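HpcH/HpaI aldolase (Desulfitobacterium hafniense, PDB 3QZ6) belongs to the HpcH/HpaI aldolase/citrate lyase family and folds as a TIM barrel, with eight parallel strands closed into a ring. Local coordinates at residues G96-R108 with E157-D169. Sequence-based numbering, arbitrary orientation.
Sequences GVQSAETMRETVR and EDIDSILAVQGVD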
ATOM      1  N   GLY A  96      17.997 -17.407  -6.458  1.00 25.82           N
ATOM      2  CA  GLY A  96      18.352 -18.697  -7.018  1.00 27.48           C
ATOM      3  C   GLY A  96      19.846 -18.908  -7.189  1.00 29.89           C
ATOM      4  O   GLY A  96      20.294 -19.336  -8.243  1.00 25.67           O
ATOM      5  N   VAL A  97      20.627 -18.624  -6.152  1.00 25.89           N
ATOM      6  CA  VAL A  97      22.071 -18.769  -6.281  1.00 24.43           C
ATOM      7  C   VAL A  97      22.425 -20.245  -6.287  1.00 26.73           C
ATOM      8  O   VAL A  97      22.051 -20.971  -5.373  1.00 23.13           O
ATOM      9  CB  VAL A  97      22.813 -18.095  -5.134  1.00 23.52           C
ATOM     10  CG1 VAL A  97      24.311 -18.360  -5.270  1.00 22.05           C
ATOM     11  CG2 VAL A  97      22.523 -16.601  -5.138  1.00 22.46           C
ATOM     12  N   GLN A  98      23.149 -20.686  -7.307  1.00 30.60           N
ATOM     13  CA  GLN A  98      23.462 -22.105  -7.434  1.00 36.61           C
ATOM     14  C   GLN A  98      24.951 -22.445  -7.485  1.00 35.13           C
ATOM     15  O   GLN A  98      25.304 -23.619  -7.564  1.00 34.22           O
ATOM     16  CB  GLN A  98      22.784 -22.681  -8.675  1.00 37.69           C
ATOM     17  CG  GLN A  98      21.278 -22.695  -8.610  1.00 41.65           C
ATOM     18  CD  GLN A  98      20.687 -23.652  -9.618  1.00 48.20           C
ATOM     19  OE1 GLN A  98      20.843 -24.871  -9.497  1.00 52.02           O
ATOM     20  NE2 GLN A  98      20.015 -23.111 -10.628  1.00 42.50           N
ATOM     21  N   SER A  99      25.826 -21.445  -7.458  1.00 30.08           N
ATOM     22  CA  SER A  99      27.260 -21.740  -7.550  1.00 30.23           C
ATOM     23  C   SER A  99      28.109 -20.606  -7.016  1.00 30.22           C
ATOM     24  O   SER A  99      27.648 -19.468  -6.922  1.00 28.67           O
ATOM     25  CB  SER A  99      27.648 -21.958  -9.010  1.00 33.45           C
ATOM     26  OG  SER A  99      27.473 -20.746  -9.722  1.00 36.90           O
ATOM     27  N   ALA A 100      29.356 -20.917  -6.686  1.00 24.59           N
ATOM     28  CA  ALA A 100      30.303 -19.905  -6.247  1.00 24.21           C
ATOM     29  C   ALA A 100      30.467 -18.852  -7.336  1.00 27.67           C
ATOM     30  O   ALA A 100      30.636 -17.672  -7.043  1.00 30.22           O
ATOM     31  CB  ALA A 100      31.660 -20.537  -5.913  1.00 27.56           C
ATOM     32  N   GLU A 101      30.399 -19.279  -8.595  1.00 24.30           N
ATOM     33  CA  GLU A 101      30.681 -18.368  -9.697  1.00 29.97           C
ATOM     34  C   GLU A 101      29.715 -17.177  -9.712  1.00 28.55           C
ATOM     35  O   GLU A 101      30.120 -16.045  -9.962  1.00 25.78           O
ATOM     36  CB  GLU A 101      30.669 -19.101 -11.038  1.00 37.80           C
ATOM     37  CG  GLU A 101      30.956 -18.183 -12.228  1.00 53.82           C
ATOM     38  CD  GLU A 101      32.221 -17.338 -12.045  1.00 62.71           C
ATOM     39  OE1 GLU A 101      33.249 -17.885 -11.574  1.00 67.42           O
ATOM     40  OE2 GLU A 101      32.182 -16.126 -12.371  1.00 54.83           O
ATOM     41  N   THR A 102      28.440 -17.432  -9.440  1.00 21.79           N
ATOM     42  CA  THR A 102      27.453 -16.357  -9.404  1.00 22.81           C
ATOM     43  C   THR A 102      27.827 -15.323  -8.345  1.00 23.58           C
ATOM     44  O   THR A 102      27.706 -14.122  -8.565  1.00 24.42           O
ATOM     45  CB  THR A 102      26.052 -16.910  -9.117  1.00 26.79           C
ATOM     46  OG1 THR A 102      25.658 -17.765 -10.197  1.00 30.56           O
ATOM     47  CG2 THR A 102      25.041 -15.781  -8.973  1.00 24.72           C
HETATM   48  N   MSE A 103      28.277 -15.801  -7.190  1.00 22.64           N
HETATM   49  CA  MSE A 103      28.704 -14.909  -6.121  1.00 23.35           C
HETATM   50  C   MSE A 103      29.988 -14.168  -6.485  1.00 24.00           C
HETATM   51  O   MSE A 103      30.125 -12.973  -6.197  1.00 22.75           O
HETATM   52  CB  MSE A 103      28.897 -15.685  -4.819  1.00 22.98           C
HETATM   53  CG  MSE A 103      27.609 -16.198  -4.205  1.00 27.22           C
HETATM   54 SE   MSE A 103      26.333 -14.746  -3.820  0.79 47.45          SE
HETATM   55  CE  MSE A 103      25.310 -14.848  -5.367  1.00 14.60           C
ATOM     56  N   ARG A 104      30.934 -14.863  -7.109  1.00 20.13           N
ATOM     57  CA  ARG A 104      32.167 -14.190  -7.514  1.00 23.63           C
ATOM     58  C   ARG A 104      31.857 -13.044  -8.468  1.00 23.44           C
ATOM     59  O   ARG A 104      32.421 -11.958  -8.350  1.00 24.74           O
ATOM     60  CB  ARG A 104      33.168 -15.167  -8.139  1.00 21.75           C
ATOM     61  CG  ARG A 104      33.875 -16.044  -7.101  1.00 28.08           C
ATOM     62  CD  ARG A 104      35.085 -16.762  -7.691  1.00 34.39           C
ATOM     63  NE  ARG A 104      34.688 -17.866  -8.558  1.00 43.53           N
ATOM     64  CZ  ARG A 104      34.519 -19.116  -8.138  1.00 46.72           C
ATOM     65  NH1 ARG A 104      34.150 -20.060  -8.996  1.00 43.97           N
ATOM     66  NH2 ARG A 104      34.714 -19.419  -6.859  1.00 46.15           N
ATOM     67  N   GLU A 105      30.941 -13.286  -9.400  1.00 20.81           N
ATOM     68  CA  GLU A 105      30.587 -12.278 -10.389  1.00 20.45           C
ATOM     69  C   GLU A 105      29.818 -11.118  -9.749  1.00 23.62           C
ATOM     70  O   GLU A 105      30.038  -9.956 -10.091  1.00 24.38           O
ATOM     71  CB  GLU A 105      29.776 -12.913 -11.514  1.00 22.76           C
ATOM     72  CG  GLU A 105      29.376 -11.946 -12.607  1.00 31.97           C
ATOM     73  CD  GLU A 105      30.557 -11.455 -13.436  1.00 37.94           C
ATOM     74  OE1 GLU A 105      31.706 -11.908 -13.206  1.00 37.02           O
ATOM     75  OE2 GLU A 105      30.327 -10.610 -14.325  1.00 37.41           O
ATOM     76  N   THR A 106      28.919 -11.427  -8.819  1.00 22.72           N
ATOM     77  CA  THR A 106      28.225 -10.376  -8.078  1.00 20.91           C
ATOM     78  C   THR A 106      29.217  -9.482  -7.330  1.00 19.97           C
ATOM     79  O   THR A 106      29.162  -8.254  -7.415  1.00 21.02           O
ATOM     80  CB  THR A 106      27.232 -10.944  -7.067  1.00 22.65           C
ATOM     81  OG1 THR A 106      26.275 -11.768  -7.748  1.00 21.17           O
ATOM     82  CG2 THR A 106      26.498  -9.800  -6.372  1.00 23.05           C
ATOM     83  N   VAL A 107      30.137 -10.104  -6.612  1.00 19.85           N
ATOM     84  CA  VAL A 107      31.138  -9.350  -5.869  1.00 23.43           C
ATOM     85  C   VAL A 107      32.068  -8.549  -6.800  1.00 24.56           C
ATOM     86  O   VAL A 107      32.402  -7.398  -6.514  1.00 22.23           O
ATOM     87  CB  VAL A 107      31.949 -10.272  -4.938  1.00 24.00           C
ATOM     88  CG1 VAL A 107      33.124  -9.507  -4.308  1.00 23.29           C
ATOM     89  CG2 VAL A 107      31.030 -10.850  -3.860  1.00 24.71           C
ATOM     90  N   ARG A 108      32.476  -9.143  -7.917  1.00 21.12           N
ATOM     91  CA  ARG A 108      33.322  -8.420  -8.874  1.00 22.58           C
ATOM     92  C   ARG A 108      32.653  -7.125  -9.356  1.00 26.42           C
ATOM     93  O   ARG A 108      33.306  -6.093  -9.518  1.00 21.74           O
ATOM     94  CB  ARG A 108      33.650  -9.292 -10.085  1.00 21.02           C
ATOM     95  CG  ARG A 108      34.661  -8.643 -11.059  1.00 23.15           C
ATOM     96  CD  ARG A 108      34.890  -9.493 -12.320  1.00 27.97           C
ATOM     97  NE  ARG A 108      33.693  -9.587 -13.166  1.00 27.90           N
ATOM     98  CZ  ARG A 108      33.310  -8.663 -14.047  1.00 30.79           C
ATOM     99  NH1 ARG A 108      34.019  -7.553 -14.215  1.00 32.64           N
ATOM    100  NH2 ARG A 108      32.212  -8.846 -14.767  1.00 26.45           N
ATOM    101  N   GLU A 157      23.230 -28.545  -1.365  1.00 30.09           N
ATOM    102  CA  GLU A 157      24.305 -29.533  -1.384  1.00 37.99           C
ATOM    103  C   GLU A 157      25.672 -28.881  -1.570  1.00 38.89           C
ATOM    104  O   GLU A 157      26.673 -29.363  -1.050  1.00 38.69           O
ATOM    105  CB  GLU A 157      24.068 -30.550  -2.498  1.00 44.92           C
ATOM    106  CG  GLU A 157      22.856 -31.435  -2.290  1.00 59.93           C
ATOM    107  CD  GLU A 157      22.539 -32.275  -3.521  1.00 78.92           C
ATOM    108  OE1 GLU A 157      21.608 -33.108  -3.451  1.00 82.09           O
ATOM    109  OE2 GLU A 157      23.223 -32.098  -4.557  1.00 84.86           O
ATOM    110  N   ASP A 158      25.712 -27.779  -2.312  1.00 33.59           N
ATOM    111  CA  ASP A 158      26.976 -27.124  -2.618  1.00 35.16           C
ATOM    112  C   ASP A 158      27.159 -25.847  -1.802  1.00 32.83           C
ATOM    113  O   ASP A 158      27.928 -24.958  -2.179  1.00 30.19           O
ATOM    114  CB  ASP A 158      27.050 -26.809  -4.114  1.00 42.27           C
ATOM    115  CG  ASP A 158      28.453 -26.472  -4.566  1.00 61.43           C
ATOM    116  OD1 ASP A 158      29.416 -26.954  -3.926  1.00 68.62           O
ATOM    117  OD2 ASP A 158      28.597 -25.729  -5.560  1.00 68.96           O
ATOM    118  N   ILE A 159      26.472 -25.771  -0.669  1.00 28.14           N
ATOM    119  CA  ILE A 159      26.354 -24.511   0.057  1.00 30.13           C
ATOM    120  C   ILE A 159      27.689 -23.959   0.579  1.00 27.15           C
ATOM    121  O   ILE A 159      27.908 -22.755   0.575  1.00 24.55           O
ATOM    122  CB  ILE A 159      25.302 -24.601   1.201  1.00 25.49           C
ATOM    123  CG1 ILE A 159      25.031 -23.213   1.791  1.00 25.53           C
ATOM    124  CG2 ILE A 159      25.738 -25.608   2.267  1.00 26.41           C
ATOM    125  CD1 ILE A 159      24.417 -22.239   0.778  1.00 24.65           C
ATOM    126  N   ASP A 160      28.584 -24.827   1.031  1.00 26.84           N
ATOM    127  CA  ASP A 160      29.848 -24.334   1.570  1.00 30.09           C
ATOM    128  C   ASP A 160      30.652 -23.581   0.511  1.00 31.80           C
ATOM    129  O   ASP A 160      31.252 -22.549   0.793  1.00 34.19           O
ATOM    130  CB  ASP A 160      30.678 -25.478   2.161  1.00 33.44           C
ATOM    131  CG  ASP A 160      30.165 -25.913   3.509  1.00 38.53           C
ATOM    132  OD1 ASP A 160      30.480 -25.228   4.505  1.00 39.36           O
ATOM    133  OD2 ASP A 160      29.432 -26.919   3.569  1.00 41.52           O
ATOM    134  N   SER A 161      30.660 -24.110  -0.706  1.00 27.93           N
ATOM    135  CA  SER A 161      31.334 -23.461  -1.818  1.00 30.48           C
ATOM    136  C   SER A 161      30.696 -22.097  -2.119  1.00 26.19           C
ATOM    137  O   SER A 161      31.379 -21.107  -2.372  1.00 27.53           O
ATOM    138  CB  SER A 161      31.265 -24.361  -3.052  1.00 35.84           C
ATOM    139  OG  SER A 161      31.924 -23.769  -4.151  1.00 50.94           O
ATOM    140  N   ILE A 162      29.379 -22.040  -2.083  1.00 26.69           N
ATOM    141  CA  ILE A 162      28.709 -20.778  -2.371  1.00 26.03           C
ATOM    142  C   ILE A 162      29.027 -19.726  -1.310  1.00 28.02           C
ATOM    143  O   ILE A 162      29.377 -18.593  -1.638  1.00 24.86           O
ATOM    144  CB  ILE A 162      27.195 -20.974  -2.521  1.00 21.71           C
ATOM    145  CG1 ILE A 162      26.916 -21.840  -3.753  1.00 23.85           C
ATOM    146  CG2 ILE A 162      26.479 -19.612  -2.606  1.00 19.27           C
ATOM    147  CD1 ILE A 162      25.494 -22.354  -3.874  1.00 26.52           C
ATOM    148  N   LEU A 163      28.934 -20.111  -0.041  1.00 28.57           N
ATOM    149  CA  LEU A 163      29.104 -19.157   1.058  1.00 29.35           C
ATOM    150  C   LEU A 163      30.557 -18.818   1.402  1.00 30.55           C
ATOM    151  O   LEU A 163      30.805 -17.895   2.174  1.00 33.60           O
ATOM    152  CB  LEU A 163      28.364 -19.635   2.312  1.00 28.03           C
ATOM    153  CG  LEU A 163      26.862 -19.858   2.125  1.00 26.39           C
ATOM    154  CD1 LEU A 163      26.199 -20.191   3.460  1.00 28.01           C
ATOM    155  CD2 LEU A 163      26.221 -18.630   1.503  1.00 25.61           C
ATOM    156  N   ALA A 164      31.513 -19.553   0.836  1.00 23.04           N
ATOM    157  CA  ALA A 164      32.926 -19.283   1.097  1.00 23.66           C
ATOM    158  C   ALA A 164      33.472 -18.147   0.233  1.00 28.26           C
ATOM    159  O   ALA A 164      34.571 -17.654   0.469  1.00 32.46           O
ATOM    160  CB  ALA A 164      33.774 -20.558   0.894  1.00 30.58           C
ATOM    161  N   VAL A 165      32.712 -17.735  -0.777  1.00 27.83           N
ATOM    162  CA  VAL A 165      33.154 -16.652  -1.646  1.00 28.60           C
ATOM    163  C   VAL A 165      33.317 -15.373  -0.831  1.00 28.46           C
ATOM    164  O   VAL A 165      32.421 -14.983  -0.088  1.00 30.42           O
ATOM    165  CB  VAL A 165      32.178 -16.422  -2.824  1.00 25.12           C
ATOM    166  CG1 VAL A 165      32.557 -15.175  -3.589  1.00 21.74           C
ATOM    167  CG2 VAL A 165      32.176 -17.648  -3.765  1.00 20.21           C
ATOM    168  N   GLN A 166      34.473 -14.735  -0.962  1.00 26.56           N
ATOM    169  CA  GLN A 166      34.747 -13.490  -0.256  1.00 31.27           C
ATOM    170  C   GLN A 166      33.799 -12.384  -0.735  1.00 26.56           C
ATOM    171  O   GLN A 166      33.617 -12.179  -1.937  1.00 24.03           O
ATOM    172  CB  GLN A 166      36.197 -13.075  -0.480  1.00 36.35           C
ATOM    173  CG  GLN A 166      36.592 -11.780   0.212  1.00 48.00           C
ATOM    174  CD  GLN A 166      38.002 -11.340  -0.159  1.00 59.66           C
ATOM    175  OE1 GLN A 166      38.223 -10.730  -1.210  1.00 58.88           O
ATOM    176  NE2 GLN A 166      38.965 -11.663   0.696  1.00 63.82           N
ATOM    177  N   GLY A 167      33.177 -11.689   0.207  1.00 24.68           N
ATOM    178  CA  GLY A 167      32.236 -10.641  -0.140  1.00 26.89           C
ATOM    179  C   GLY A 167      30.787 -11.052   0.051  1.00 29.37           C
ATOM    180  O   GLY A 167      29.892 -10.227  -0.066  1.00 29.77           O
ATOM    181  N   VAL A 168      30.538 -12.324   0.346  1.00 29.23           N
ATOM    182  CA  VAL A 168      29.163 -12.748   0.608  1.00 27.86           C
ATOM    183  C   VAL A 168      28.818 -12.444   2.055  1.00 27.49           C
ATOM    184  O   VAL A 168      29.417 -13.000   2.969  1.00 25.39           O
ATOM    185  CB  VAL A 168      28.953 -14.243   0.348  1.00 30.04           C
ATOM    186  CG1 VAL A 168      27.517 -14.638   0.697  1.00 29.99           C
ATOM    187  CG2 VAL A 168      29.273 -14.581  -1.100  1.00 29.76           C
ATOM    188  N   ASP A 169      27.842 -11.571   2.272  1.00 23.87           N
ATOM    189  CA  ASP A 169      27.550 -11.108   3.627  1.00 24.70           C
ATOM    190  C   ASP A 169      26.545 -11.984   4.362  1.00 28.80           C
ATOM    191  O   ASP A 169      26.643 -12.170   5.575  1.00 25.14           O
ATOM    192  CB  ASP A 169      27.046  -9.661   3.589  1.00 25.38           C
ATOM    193  CG  ASP A 169      28.106  -8.701   3.081  1.00 31.39           C
ATOM    194  OD1 ASP A 169      29.203  -8.683   3.673  1.00 29.75           O
ATOM    195  OD2 ASP A 169      27.862  -7.998   2.076  1.00 27.70           O
TER
HETATM  196  O   HOH W   1      27.308 -25.477  -7.747  1.00 39.07           O
HETATM  197  O   HOH W   2      29.931 -23.644  -6.400  1.00 34.49           O
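Asp158 OD2 accepts a hydrogen bond from each of two waters. One water lies 2.6 Å from Asp158 OD2 and also donates to Gln98 O. The other, also 2.6 Å from Asp158 OD2, accepts from Ala100 N at 2.8 Å and hydrogen-bonds Ser161 OG. Water thus ties Gln98 and Ala100, at the entry to helix 100-108, to Asp158 and Ser161, at the start of helix 159-163. No direct hydrogen bond joins the two segments.

Most of the rest is apolar packing. Ile162 lies against the loop that leads into helix 100-108. Its CG1 is anti to the carbonyl carbon (chi1 -65°), which sets CG1 against Ser99. The extended chi2 (168°) carries CD1 on to Gln98 C and Ser99 N. Ile162 CG2 meets Val97 CG1 at 3.7 Å and touches Met103 CG. Val165 CG2 rests on Ala100 CB at 3.6 Å, while CG1 touches Met103 CB and Arg104 CG. Val168 crosses Met103, a selenomethionine, at about a right angle, with Val168 CG2 3.9 Å from Met103 CG. Val107 straddles Gln166 O with both methyls; Val107 CG2 is 3.5 Å from that oxygen and reaches Gly167 CA, in the type II turn.

On the outside of the barrel, the axes of 100-108 and 159-163 run 9° apart and come within 8.8 Å, but are staggered. Helix 159-163 lies beside the start of the other, and residues 165-168 follow. Val97 and Met103 also touch Ala148 of strand 145-150, and Met103 reaches Ile94 of strand 91-94. On its other flank, helix 159-163 meets helix 191-207 through Ile159 and Asp160.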